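Local coordinates for nonstructural protein 2 (Human rotavirus C, PDB 2GU0), which probably binds single-stranded RNA, unwinds nucleic-acid helices and hydrolyses nucleoside and RNA 5'-triphosphates as an octamer that takes part in viral genome replication and packaging, at residues P150-N155 against T165-D170; E183-I188 against K220-L225; F213-H218 against M259-P264. One frame throughout, in Å; residues are numbered along the deposited sequence.

Contact 1 of 3, residues P150-N155 against T165-D170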
# COMPACT_ATOMS: atom_id res chain seq x y z
N PRO A 150 9.19 40.89 0.32
CA PRO A 150 10.06 39.83 -0.20
C PRO A 150 10.68 38.98 0.89
O PRO A 150 11.09 37.84 0.65
CB PRO A 150 11.13 40.61 -0.97
CG PRO A 150 10.39 41.79 -1.46
CD PRO A 150 9.59 42.20 -0.24
N LEU A 151 10.70 39.53 2.10
CA LEU A 151 11.30 38.85 3.25
C LEU A 151 10.34 38.32 4.30
O LEU A 151 10.80 37.75 5.30
CB LEU A 151 12.29 39.80 3.92
CG LEU A 151 13.17 40.55 2.91
CD1 LEU A 151 13.91 41.64 3.61
CD2 LEU A 151 14.14 39.58 2.24
N THR A 152 9.03 38.49 4.12
CA THR A 152 8.09 38.01 5.13
C THR A 152 8.29 36.54 5.43
O THR A 152 8.82 35.81 4.60
CB THR A 152 6.61 38.17 4.73
OG1 THR A 152 6.38 39.50 4.28
CG2 THR A 152 5.70 37.92 5.93
N GLU A 153 7.87 36.12 6.61
CA GLU A 153 7.99 34.74 6.99
C GLU A 153 7.08 33.80 6.20
O GLU A 153 7.35 32.62 6.13
CB GLU A 153 7.70 34.57 8.49
CG GLU A 153 6.29 34.96 8.90
CD GLU A 153 5.98 34.62 10.36
OE1 GLU A 153 5.82 33.42 10.68
OE2 GLU A 153 5.89 35.57 11.17
N SER A 154 6.01 34.31 5.60
CA SER A 154 5.09 33.43 4.90
C SER A 154 4.68 33.73 3.44
O SER A 154 4.49 34.88 3.05
CB SER A 154 3.83 33.26 5.77
OG SER A 154 2.74 32.71 5.05
N ASN A 155 4.52 32.64 2.69
CA ASN A 155 4.10 32.57 1.28
C ASN A 155 2.63 32.78 1.08
O ASN A 155 2.20 33.45 0.14
CB ASN A 155 4.36 31.17 0.72
CG ASN A 155 5.74 31.00 0.21
OD1 ASN A 155 6.13 29.91 -0.16
ND2 ASN A 155 6.49 32.08 0.18
N THR A 165 0.69 43.59 1.11
CA THR A 165 0.51 42.17 0.89
C THR A 165 0.08 41.53 2.20
O THR A 165 0.69 41.78 3.24
CB THR A 165 1.82 41.51 0.43
OG1 THR A 165 2.18 42.00 -0.86
CG2 THR A 165 1.65 40.00 0.34
N ILE A 166 -0.97 40.73 2.17
CA ILE A 166 -1.42 40.06 3.39
C ILE A 166 -1.09 38.57 3.28
O ILE A 166 -1.47 37.92 2.31
CB ILE A 166 -2.94 40.22 3.61
CG1 ILE A 166 -3.30 41.69 3.72
CG2 ILE A 166 -3.34 39.54 4.91
CD1 ILE A 166 -4.77 41.91 4.02
N THR A 167 -0.37 38.04 4.25
CA THR A 167 0.00 36.62 4.23
C THR A 167 -0.53 35.91 5.46
O THR A 167 -0.56 36.49 6.54
CB THR A 167 1.51 36.46 4.20
OG1 THR A 167 2.10 37.33 5.17
CG2 THR A 167 2.05 36.79 2.81
N LYS A 168 -0.95 34.66 5.31
CA LYS A 168 -1.49 33.92 6.43
C LYS A 168 -0.44 33.24 7.32
O LYS A 168 0.40 32.48 6.84
CB LYS A 168 -2.50 32.88 5.94
CG LYS A 168 -2.82 31.82 6.96
CD LYS A 168 -3.93 30.91 6.48
CE LYS A 168 -5.29 31.52 6.72
NZ LYS A 168 -5.51 31.74 8.18
N LEU A 169 -0.50 33.53 8.61
CA LEU A 169 0.41 32.95 9.60
C LEU A 169 -0.35 31.83 10.28
O LEU A 169 -1.20 32.05 11.15
CB LEU A 169 0.85 34.01 10.61
CG LEU A 169 1.75 35.07 9.97
CD1 LEU A 169 2.11 36.18 10.95
CD2 LEU A 169 2.99 34.38 9.48
N ASP A 170 -0.05 30.61 9.84
CA ASP A 170 -0.70 29.42 10.35
C ASP A 170 0.33 28.57 11.03
O ASP A 170 1.13 27.91 10.37
CB ASP A 170 -1.33 28.65 9.20
CG ASP A 170 -2.31 27.60 9.68
OD1 ASP A 170 -2.73 26.77 8.84
OD2 ASP A 170 -2.65 27.60 10.88

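Contact 2 of 3, residues E183-I188 against K220-L225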
# COMPACT_ATOMS: atom_id res chain seq x y z
N GLU A 183 -3.71 34.35 12.96
CA GLU A 183 -3.15 35.63 12.57
C GLU A 183 -2.79 35.74 11.10
O GLU A 183 -2.71 34.74 10.40
CB GLU A 183 -1.87 35.90 13.37
CG GLU A 183 -1.99 35.66 14.86
CD GLU A 183 -0.66 35.86 15.56
OE1 GLU A 183 0.26 35.08 15.29
OE2 GLU A 183 -0.53 36.79 16.38
N TYR A 184 -2.58 36.97 10.64
CA TYR A 184 -2.16 37.27 9.28
C TYR A 184 -1.12 38.37 9.43
O TYR A 184 -1.04 39.01 10.48
CB TYR A 184 -3.31 37.78 8.42
CG TYR A 184 -4.44 36.82 8.26
CD1 TYR A 184 -5.36 36.63 9.29
CD2 TYR A 184 -4.62 36.10 7.08
CE1 TYR A 184 -6.42 35.75 9.15
CE2 TYR A 184 -5.68 35.22 6.93
CZ TYR A 184 -6.58 35.05 7.98
OH TYR A 184 -7.65 34.20 7.87
N LYS A 185 -0.33 38.60 8.39
CA LYS A 185 0.67 39.65 8.45
C LYS A 185 0.63 40.58 7.25
O LYS A 185 0.56 40.14 6.10
CB LYS A 185 2.07 39.04 8.58
CG LYS A 185 3.15 40.08 8.85
CD LYS A 185 4.56 39.49 8.95
CE LYS A 185 4.76 38.69 10.21
NZ LYS A 185 6.17 38.24 10.34
N ILE A 186 0.66 41.88 7.53
CA ILE A 186 0.65 42.92 6.50
C ILE A 186 2.07 43.46 6.36
O ILE A 186 2.66 43.87 7.35
CB ILE A 186 -0.23 44.09 6.93
CG1 ILE A 186 -1.61 43.60 7.32
CG2 ILE A 186 -0.32 45.11 5.82
CD1 ILE A 186 -2.46 44.70 7.92
N THR A 187 2.62 43.46 5.16
CA THR A 187 3.97 43.98 4.98
C THR A 187 3.96 44.85 3.75
O THR A 187 3.26 44.54 2.81
CB THR A 187 5.01 42.84 4.77
OG1 THR A 187 4.71 42.13 3.57
CG2 THR A 187 4.98 41.88 5.93
N ILE A 188 4.71 45.95 3.76
CA ILE A 188 4.76 46.82 2.58
C ILE A 188 5.71 46.20 1.55
O ILE A 188 6.68 45.53 1.91
CB ILE A 188 5.27 48.24 2.93
CG1 ILE A 188 6.58 48.15 3.72
CG2 ILE A 188 4.21 49.00 3.69
CD1 ILE A 188 7.06 49.48 4.28
N LYS A 220 7.84 48.11 14.52
CA LYS A 220 8.49 48.08 13.22
C LYS A 220 7.54 48.52 12.10
O LYS A 220 6.45 49.00 12.37
CB LYS A 220 8.99 46.67 12.93
CG LYS A 220 9.73 46.03 14.09
CD LYS A 220 11.00 46.78 14.41
CE LYS A 220 11.90 45.94 15.29
NZ LYS A 220 12.40 44.72 14.58
N ARG A 221 7.96 48.37 10.85
CA ARG A 221 7.11 48.76 9.73
C ARG A 221 6.44 47.56 9.05
O ARG A 221 6.59 47.36 7.84
CB ARG A 221 7.88 49.57 8.70
CG ARG A 221 8.31 50.94 9.18
CD ARG A 221 9.11 51.66 8.10
NE ARG A 221 8.27 52.01 6.95
CZ ARG A 221 8.74 52.39 5.77
NH1 ARG A 221 10.05 52.48 5.56
NH2 ARG A 221 7.89 52.70 4.80
N HIS A 222 5.75 46.76 9.84
CA HIS A 222 5.00 45.60 9.35
C HIS A 222 3.91 45.41 10.39
O HIS A 222 4.05 45.83 11.54
CB HIS A 222 5.90 44.36 9.18
CG HIS A 222 6.23 43.63 10.45
ND1 HIS A 222 7.49 43.63 11.00
CD2 HIS A 222 5.47 42.83 11.24
CE1 HIS A 222 7.50 42.86 12.07
NE2 HIS A 222 6.29 42.36 12.24
N TRP A 223 2.81 44.78 10.00
CA TRP A 223 1.68 44.64 10.92
C TRP A 223 1.07 43.26 11.06
O TRP A 223 1.11 42.44 10.15
CB TRP A 223 0.61 45.65 10.51
CG TRP A 223 1.16 47.02 10.36
CD1 TRP A 223 1.23 47.97 11.33
CD2 TRP A 223 1.85 47.55 9.23
NE1 TRP A 223 1.92 49.07 10.87
CE2 TRP A 223 2.31 48.83 9.58
CE3 TRP A 223 2.12 47.06 7.94
CZ2 TRP A 223 3.04 49.64 8.70
CZ3 TRP A 223 2.85 47.86 7.06
CH2 TRP A 223 3.30 49.14 7.44
N ARG A 224 0.49 43.02 12.23
CA ARG A 224 -0.14 41.74 12.49
C ARG A 224 -1.65 41.90 12.73
O ARG A 224 -2.08 42.69 13.57
CB ARG A 224 0.53 41.07 13.70
CG ARG A 224 0.16 39.60 13.88
CD ARG A 224 1.07 38.89 14.88
NE ARG A 224 2.43 38.75 14.37
CZ ARG A 224 3.06 37.59 14.20
NH1 ARG A 224 2.45 36.44 14.50
NH2 ARG A 224 4.32 37.58 13.75
N LEU A 225 -2.45 41.17 11.96
CA LEU A 225 -3.90 41.18 12.11
C LEU A 225 -4.19 40.17 13.21
O LEU A 225 -3.95 38.97 13.03
CB LEU A 225 -4.59 40.75 10.81
CG LEU A 225 -4.58 41.78 9.69
CD1 LEU A 225 -5.08 41.16 8.41
CD2 LEU A 225 -5.45 42.96 10.07

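Contact 3 of 3, residues F213-H218 against M259-P264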
# COMPACT_ATOMS: atom_id res chain seq x y z
N PHE A 213 -10.59 41.13 13.14
CA PHE A 213 -9.21 41.49 13.48
C PHE A 213 -8.89 42.96 13.60
O PHE A 213 -9.64 43.83 13.19
CB PHE A 213 -8.26 40.89 12.45
CG PHE A 213 -8.45 39.44 12.21
CD1 PHE A 213 -9.56 38.97 11.53
CD2 PHE A 213 -7.50 38.52 12.64
CE1 PHE A 213 -9.72 37.64 11.27
CE2 PHE A 213 -7.66 37.17 12.38
CZ PHE A 213 -8.77 36.74 11.69
N ALA A 214 -7.73 43.22 14.19
CA ALA A 214 -7.22 44.57 14.37
C ALA A 214 -5.76 44.53 13.95
O ALA A 214 -4.99 43.70 14.42
CB ALA A 214 -7.34 44.99 15.83
N ALA A 215 -5.39 45.43 13.05
CA ALA A 215 -4.02 45.49 12.57
C ALA A 215 -3.21 46.30 13.55
O ALA A 215 -3.47 47.49 13.74
CB ALA A 215 -3.99 46.13 11.20
N ILE A 216 -2.22 45.65 14.17
CA ILE A 216 -1.36 46.32 15.14
C ILE A 216 0.09 46.36 14.68
O ILE A 216 0.45 45.81 13.64
CB ILE A 216 -1.41 45.60 16.51
CG1 ILE A 216 -0.88 44.18 16.38
CG2 ILE A 216 -2.83 45.57 17.04
CD1 ILE A 216 -0.91 43.39 17.67
N SER A 217 0.93 47.03 15.46
CA SER A 217 2.35 47.11 15.16
C SER A 217 3.15 47.05 16.44
O SER A 217 2.82 47.72 17.42
CB SER A 217 2.71 48.41 14.45
OG SER A 217 4.12 48.54 14.37
N HIS A 218 4.19 46.22 16.44
CA HIS A 218 5.05 46.08 17.60
C HIS A 218 6.18 47.11 17.50
O HIS A 218 7.21 46.98 18.15
CB HIS A 218 5.65 44.67 17.65
CG HIS A 218 4.63 43.57 17.72
ND1 HIS A 218 3.65 43.52 18.69
CD2 HIS A 218 4.47 42.46 16.97
CE1 HIS A 218 2.93 42.43 18.53
NE2 HIS A 218 3.41 41.76 17.49
N MET A 259 0.14 54.44 9.90
CA MET A 259 -0.67 54.01 8.77
C MET A 259 -2.15 54.07 9.08
O MET A 259 -2.60 53.60 10.13
CB MET A 259 -0.28 52.59 8.36
CG MET A 259 1.10 52.47 7.76
SD MET A 259 1.27 53.38 6.21
CE MET A 259 0.59 52.27 5.08
N ALA A 260 -2.91 54.64 8.16
CA ALA A 260 -4.34 54.80 8.31
C ALA A 260 -5.13 53.58 8.76
O ALA A 260 -6.18 53.71 9.37
CB ALA A 260 -4.92 55.32 7.01
N PHE A 261 -4.62 52.39 8.46
CA PHE A 261 -5.34 51.16 8.78
C PHE A 261 -5.06 50.58 10.16
O PHE A 261 -5.72 49.62 10.56
CB PHE A 261 -5.06 50.10 7.71
CG PHE A 261 -3.63 49.67 7.63
CD1 PHE A 261 -3.16 48.65 8.45
CD2 PHE A 261 -2.74 50.31 6.77
CE1 PHE A 261 -1.83 48.27 8.42
CE2 PHE A 261 -1.40 49.93 6.72
CZ PHE A 261 -0.94 48.92 7.55
N VAL A 262 -4.10 51.14 10.88
CA VAL A 262 -3.79 50.62 12.20
C VAL A 262 -4.95 50.86 13.15
O VAL A 262 -5.51 51.95 13.19
CB VAL A 262 -2.52 51.26 12.78
CG1 VAL A 262 -2.32 50.81 14.22
CG2 VAL A 262 -1.33 50.87 11.93
N HIS A 263 -5.30 49.83 13.91
CA HIS A 263 -6.41 49.91 14.85
C HIS A 263 -6.30 51.10 15.80
O HIS A 263 -5.42 51.14 16.67
CB HIS A 263 -6.47 48.61 15.65
CG HIS A 263 -7.58 48.58 16.65
ND1 HIS A 263 -7.64 49.46 17.71
CD2 HIS A 263 -8.67 47.80 16.74
CE1 HIS A 263 -8.73 49.21 18.41
NE2 HIS A 263 -9.38 48.21 17.85
N PRO A 264 -7.22 52.08 15.67
CA PRO A 264 -7.27 53.31 16.48
C PRO A 264 -7.03 53.11 17.97
O PRO A 264 -6.22 53.81 18.57
CB PRO A 264 -8.67 53.85 16.18
CG PRO A 264 -8.89 53.42 14.78
CD PRO A 264 -8.42 51.97 14.83

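Contact 1 of 3, residues P150-N155 against T165-D170
T167 meets the loop through both branches of its side chain. A chi1 of 46° sets OG1 between the backbone N and the carbonyl carbon, where it faces CG2 of T152 at 3.7 Å; the two threonine side chains slide past each other in opposite directions. The other branch, CG2 of T167, lies against the carbonyl O of S154. The CA atoms nearest each other across the contact, those of S154 and T167, are 6.0 Å apart.

At K168 the backbone does the work: its carbonyl O accepts a hydrogen bond from OG of S154 at 3.0 Å. The hydroxyl arrives from above the carbonyl plane, 39° out of it, and is presented by a chi1 of 165° that holds OG anti to the backbone N of S154.

L169 follows, its CD2 4.0 Å from CB of S154. The same leucine lies next to E153, but its exact placement there is doubtful.

The carboxylate of E153 has its strongest partners outside the two segments: OE2 forms a salt bridge with K185, and OE1 is hydrogen-bonded to N113 and Y171. Chemically, a buried acidic group is thus probably compensated by a lysine predicted to bind ATP, while one loop hydroxyl ties the chain before strand 157-160 to the strand 164-170.

Contact 2 of 3, residues E183-I188 against K220-L225
Strands 183-188 and 222-225 run antiparallel, 158° between their directions, with Y184/L225 and I186/W223 as hydrogen-bonded pairs and K185/R224 as a non-hydrogen-bonded pair. The I186–W223 pair closes its ring with I186 N to W223 O at 2.7 Å and W223 N to I186 O at 2.8 Å. At Y184 the ring is less even: L225 N reaches Y184 O at 3.0 Å, but the return bond is weak.

Y184, I186, W223 and L225 share one apolar face. CG2 of I186 rests 3.8 Å from CE3 of W223, its CD1 lies 4.0 Å from CG of L225, and CG2 of I188 meets CZ3 of W223 at 3.8 Å, at the indole edge.

The polar face carries K185, H222 and R224. A chi1 of -167° sets CG of R224 anti to its backbone N; the chain bends at chi3, and NH1 meets OE1 of E183 in a 2.7 Å salt bridge, a clearly bent bond. OE1 sits in the guanidinium plane, yet is approached from above the carboxylate, the two planes lying 56° apart. NH2 of R224 is 3.9 Å from NZ of K185, a like-charge approach probably eased by E147 and E153, which both bind that lysine.

H222, the predicted NTPase and RTPase residue, points to the same face as two predicted ATP-binding side chains, K185 and R224, consistent with the active site of a HIT-like domain.

Contact 3 of 3, residues F213-H218 against M259-P264
H263 and F261 reach the alanines of the strand through different first torsions. In H263, a chi1 of -180° sets CG anti to the backbone N, on the side of A214, and ring atom CD2 is the one that meets CB of A214. In F261, CG lies between the backbone N and the carbonyl carbon (chi1 65°), and the ring presents its edge to A215: CD1 is 3.8 Å from CB, which lies near the ring plane.

Between these side chains one backbone bond joins the segments. H263 N donates to A215 O at 3.0 Å. The same oxygen is flanked by V262, whose CA makes a CA-H...O contact at 3.5 Å and whose CG1 also lies 3.5 Å from it. A type I turn from M259 to V262 precedes H263, closed by V262 N to M259 O at 3.0 Å.

F261 also meets F202 and W223 edge-to-face. H263 is the N-cap of helix 264-275, its ND1 bonded to the backbone N of W266, and it also packs on I307 of a neighbouring subunit.

The chemistry implies that one carbonyl of strand 213-216, the sheet's last strand within this chain, is bonded by the loop through its N-cap residue, just before helix 264-275, while the methyls of A214 and A215 pack against the H263 and F261 rings.

How the contacts relate
All three contacts reach one antiparallel sheet, in the order 157-160, 164-170, 182-188, 222-227, 213-216, within the HIT-like C-terminal region; contacts 1 and 3 each pair a strand with a loop. Contact 2 lies in the middle, its centre about 9 Å from the centre of each of the others, while the centres of contacts 1 and 3 are about 17 Å apart. T167 O to K185 N (2.8 Å) joins contact 1 to contact 2, and R224 O to I216 N (3.0 Å) joins contact 2 to contact 3. Along the chain contact 1 closes first, whereas contacts 2 and 3 interleave. Loop 150-155 thus abuts the predicted nucleotide site, and loop 259-264 packs on strand 213-216 and runs on into helix 264-275.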